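Local coordinates for protein glucose-6-phosphate dehydrogenase (Trypanosoma cruzi, PDB 5AQ1) that catalyses the NADP-dependent oxidation of glucose 6-phosphate to 6-phosphogluconolactone, the entry step of the pentose phosphate pathway, at residues B[386-398]-B[407-421]. Residues are numbered along the deposited sequence; the frame is centred on the assembly and turned at random.
Sequences PFGESTQRNELVI and YLKLTAKTPGLLNDT
Phe387 lays its ring obliquely against Thr421 CG2, and Thr421 OG1 donates in the carbonyl plane to a lone pair of Ser390 O. Thr391 and Thr411 cross at about a right angle, their OG1 atoms 2.7 Å apart, and Thr391 OG1 is also hydrogen-bonded to the carbonyl O of Ala227 of the second subunit. A bridging water then donates to Gln392 O, lies 3.0 Å from Thr411 OG1 and weakly accepts from Asn394 ND2. Asn394 OD1 accepts a hydrogen bond from the backbone N of Val230 of the second subunit.

From Glu395 the chains pair as strands, with hydrogen bonds from Glu395 N to Lys409 O (3.1 Å) and Lys409 N to Glu395 O (2.7 Å). Their side chains run alongside, but the salt bridge is long; Arg377 and Tyr506 hold the Glu395 carboxylate. On the other face, Leu396 CB lies 4.3 Å from Leu408 CD1. Back on the Glu395 and Lys409 side, Val397 and Tyr407 exchange two backbone hydrogen bonds, and with chi1 at 56° the tyrosine ring swings over Val397, CB 3.7 Å from the ring centroid in a CH-pi contact. This is an antiparallel beta hairpin in the large C-terminal-domain sheet, its open end meeting another subunit.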
# COMPACT_ATOMS: atom_id res chain seq x y z
N PRO B 386 11.29 11.36 10.64
CA PRO B 386 12.12 11.73 11.79
C PRO B 386 11.87 13.14 12.35
O PRO B 386 12.67 13.61 13.16
CB PRO B 386 13.53 11.65 11.21
CG PRO B 386 13.36 12.04 9.78
CD PRO B 386 11.98 11.59 9.36
N PHE B 387 10.78 13.80 11.96
CA PHE B 387 10.57 15.20 12.34
C PHE B 387 9.70 15.40 13.59
O PHE B 387 9.76 16.46 14.21
CB PHE B 387 10.00 16.00 11.16
CG PHE B 387 11.02 16.26 10.08
CD1 PHE B 387 11.82 17.41 10.13
CD2 PHE B 387 11.20 15.37 9.04
CE1 PHE B 387 12.76 17.65 9.15
CE2 PHE B 387 12.15 15.61 8.06
CZ PHE B 387 12.93 16.75 8.11
N GLY B 388 8.91 14.40 13.97
CA GLY B 388 8.11 14.47 15.19
C GLY B 388 7.24 15.71 15.25
O GLY B 388 6.39 15.93 14.38
N GLU B 389 7.46 16.54 16.27
CA GLU B 389 6.66 17.76 16.47
C GLU B 389 7.11 18.94 15.61
O GLU B 389 6.52 20.01 15.68
CB GLU B 389 6.67 18.15 17.95
CG GLU B 389 6.15 17.06 18.88
CD GLU B 389 5.79 17.61 20.24
OE1 GLU B 389 6.55 18.46 20.75
OE2 GLU B 389 4.75 17.20 20.80
N SER B 390 8.15 18.74 14.80
CA SER B 390 8.61 19.75 13.84
C SER B 390 7.95 19.61 12.47
O SER B 390 8.34 20.27 11.51
CB SER B 390 10.13 19.69 13.70
OG SER B 390 10.76 20.08 14.91
N THR B 391 6.96 18.72 12.37
CA THR B 391 6.07 18.69 11.22
C THR B 391 4.64 18.57 11.75
O THR B 391 4.43 18.42 12.96
CB THR B 391 6.41 17.54 10.24
OG1 THR B 391 5.66 17.70 9.03
CG2 THR B 391 6.13 16.17 10.85
N GLN B 392 3.68 18.65 10.85
CA GLN B 392 2.27 18.48 11.20
C GLN B 392 1.56 17.81 10.05
O GLN B 392 2.13 17.62 8.98
CB GLN B 392 1.61 19.82 11.58
CG GLN B 392 2.31 21.07 11.05
CD GLN B 392 2.09 22.31 11.89
OE1 GLN B 392 1.89 23.38 11.33
NE2 GLN B 392 2.11 22.19 13.22
N ARG B 393 0.31 17.44 10.29
CA ARG B 393 -0.44 16.67 9.32
C ARG B 393 -0.58 17.40 8.00
O ARG B 393 -0.94 18.58 7.97
CB ARG B 393 -1.83 16.34 9.87
CG ARG B 393 -1.81 15.32 10.98
CD ARG B 393 -3.22 15.11 11.50
NE ARG B 393 -3.29 14.03 12.48
CZ ARG B 393 -4.42 13.62 13.07
NH1 ARG B 393 -5.58 14.20 12.78
NH2 ARG B 393 -4.38 12.63 13.95
N ASN B 394 -0.29 16.71 6.90
CA ASN B 394 -0.64 17.21 5.58
C ASN B 394 -2.15 17.31 5.46
O ASN B 394 -2.89 16.61 6.15
CB ASN B 394 -0.11 16.29 4.47
CG ASN B 394 1.40 16.19 4.43
OD1 ASN B 394 1.93 15.25 3.84
ND2 ASN B 394 2.11 17.12 5.07
N GLU B 395 -2.61 18.17 4.57
CA GLU B 395 -4.04 18.38 4.38
C GLU B 395 -4.31 18.83 2.96
O GLU B 395 -3.71 19.79 2.48
CB GLU B 395 -4.53 19.42 5.38
CG GLU B 395 -5.99 19.28 5.77
CD GLU B 395 -6.47 20.44 6.62
OE1 GLU B 395 -6.26 21.60 6.22
OE2 GLU B 395 -7.05 20.19 7.69
N LEU B 396 -5.19 18.11 2.27
CA LEU B 396 -5.71 18.57 0.99
C LEU B 396 -6.96 19.38 1.27
O LEU B 396 -7.89 18.90 1.93
CB LEU B 396 -6.04 17.40 0.07
CG LEU B 396 -6.56 17.76 -1.33
CD1 LEU B 396 -5.53 18.55 -2.12
CD2 LEU B 396 -6.96 16.50 -2.07
N VAL B 397 -6.98 20.62 0.79
CA VAL B 397 -8.11 21.51 0.99
C VAL B 397 -8.74 21.85 -0.35
O VAL B 397 -8.07 22.39 -1.23
CB VAL B 397 -7.66 22.81 1.69
CG1 VAL B 397 -8.85 23.70 1.97
CG2 VAL B 397 -6.91 22.47 2.97
N ILE B 398 -10.01 21.51 -0.50
CA ILE B 398 -10.80 21.94 -1.65
C ILE B 398 -11.82 22.96 -1.16
O ILE B 398 -12.69 22.63 -0.36
CB ILE B 398 -11.54 20.76 -2.31
CG1 ILE B 398 -10.54 19.74 -2.86
CG2 ILE B 398 -12.45 21.25 -3.43
CD1 ILE B 398 -11.12 18.35 -3.00
N TYR B 407 -5.77 23.41 -2.65
CA TYR B 407 -4.38 23.48 -2.20
C TYR B 407 -4.01 22.35 -1.24
O TYR B 407 -4.86 21.81 -0.53
CB TYR B 407 -4.05 24.85 -1.60
CG TYR B 407 -4.93 25.32 -0.45
CD1 TYR B 407 -6.12 26.00 -0.70
CD2 TYR B 407 -4.55 25.12 0.87
CE1 TYR B 407 -6.92 26.45 0.35
CE2 TYR B 407 -5.34 25.56 1.92
CZ TYR B 407 -6.52 26.22 1.66
OH TYR B 407 -7.29 26.66 2.71
N LEU B 408 -2.72 22.01 -1.25
CA LEU B 408 -2.17 20.93 -0.45
C LEU B 408 -1.21 21.50 0.60
O LEU B 408 -0.14 22.01 0.26
CB LEU B 408 -1.44 19.94 -1.35
CG LEU B 408 -0.74 18.76 -0.68
CD1 LEU B 408 -1.76 17.86 0.01
CD2 LEU B 408 0.06 17.99 -1.71
N LYS B 409 -1.61 21.42 1.86
CA LYS B 409 -0.79 21.92 2.95
C LYS B 409 0.25 20.88 3.32
O LYS B 409 -0.08 19.72 3.56
CB LYS B 409 -1.64 22.23 4.18
CG LYS B 409 -2.70 23.29 3.94
CD LYS B 409 -3.64 23.41 5.13
CE LYS B 409 -2.99 24.17 6.28
NZ LYS B 409 -3.91 24.26 7.45
N LEU B 410 1.52 21.29 3.36
CA LEU B 410 2.61 20.40 3.72
C LEU B 410 3.72 21.15 4.46
O LEU B 410 3.68 22.37 4.58
CB LEU B 410 3.15 19.66 2.49
CG LEU B 410 3.19 20.34 1.13
CD1 LEU B 410 3.99 21.62 1.16
CD2 LEU B 410 3.77 19.39 0.09
N THR B 411 4.68 20.39 4.96
CA THR B 411 5.83 20.96 5.68
C THR B 411 7.02 21.11 4.73
O THR B 411 7.27 20.25 3.88
CB THR B 411 6.20 20.07 6.87
OG1 THR B 411 5.10 20.02 7.78
CG2 THR B 411 7.42 20.61 7.60
N ALA B 412 7.73 22.22 4.88
CA ALA B 412 8.92 22.49 4.08
C ALA B 412 9.97 23.19 4.94
O ALA B 412 9.67 23.67 6.04
CB ALA B 412 8.57 23.36 2.88
N LYS B 413 11.20 23.23 4.44
CA LYS B 413 12.27 23.97 5.09
C LYS B 413 11.95 25.46 5.03
O LYS B 413 11.49 25.94 4.00
CB LYS B 413 13.60 23.68 4.40
CG LYS B 413 14.80 24.44 4.96
CD LYS B 413 15.97 24.39 4.01
CE LYS B 413 17.05 25.39 4.40
NZ LYS B 413 16.64 26.79 4.11
N THR B 414 12.17 26.17 6.13
CA THR B 414 12.00 27.63 6.14
C THR B 414 13.00 28.26 5.18
O THR B 414 14.21 28.05 5.32
CB THR B 414 12.22 28.24 7.54
OG1 THR B 414 13.46 27.76 8.09
CG2 THR B 414 11.09 27.88 8.47
N PRO B 415 12.51 29.03 4.20
CA PRO B 415 13.38 29.63 3.19
C PRO B 415 14.52 30.45 3.78
O PRO B 415 14.30 31.24 4.69
CB PRO B 415 12.44 30.55 2.41
CG PRO B 415 11.09 29.97 2.61
CD PRO B 415 11.09 29.38 3.98
N GLY B 416 15.73 30.27 3.25
CA GLY B 416 16.90 31.05 3.65
C GLY B 416 17.93 30.26 4.43
O GLY B 416 18.07 29.06 4.25
N LEU B 417 18.66 30.96 5.31
CA LEU B 417 19.78 30.38 6.05
C LEU B 417 19.35 29.59 7.27
O LEU B 417 19.97 28.57 7.60
CB LEU B 417 20.77 31.47 6.45
CG LEU B 417 21.75 31.83 5.33
CD1 LEU B 417 22.08 33.32 5.30
CD2 LEU B 417 23.00 30.98 5.44
N LEU B 418 18.33 30.07 7.98
CA LEU B 418 17.72 29.28 9.05
C LEU B 418 17.32 27.89 8.53
O LEU B 418 16.66 27.77 7.49
CB LEU B 418 16.51 29.98 9.70
CG LEU B 418 15.55 30.96 8.99
CD1 LEU B 418 15.25 30.63 7.53
CD2 LEU B 418 14.25 31.06 9.78
N ASN B 419 17.74 26.86 9.26
CA ASN B 419 17.43 25.48 8.91
C ASN B 419 16.36 24.95 9.86
O ASN B 419 16.64 24.22 10.81
CB ASN B 419 18.70 24.63 8.94
CG ASN B 419 18.60 23.41 8.03
OD1 ASN B 419 18.67 23.53 6.81
ND2 ASN B 419 18.40 22.24 8.63
N ASP B 420 15.12 25.34 9.57
CA ASP B 420 13.96 25.05 10.40
C ASP B 420 12.84 24.56 9.49
O ASP B 420 13.03 24.44 8.28
CB ASP B 420 13.55 26.34 11.13
CG ASP B 420 12.77 26.09 12.41
OD1 ASP B 420 12.29 24.96 12.63
OD2 ASP B 420 12.64 27.04 13.20
N THR B 421 11.68 24.25 10.06
CA THR B 421 10.51 23.87 9.27
C THR B 421 9.35 24.84 9.47
O THR B 421 9.28 25.56 10.46
CB THR B 421 10.03 22.45 9.62
OG1 THR B 421 9.62 22.40 11.00
CG2 THR B 421 11.12 21.42 9.37
O HOH W 1 2.30 19.45 7.01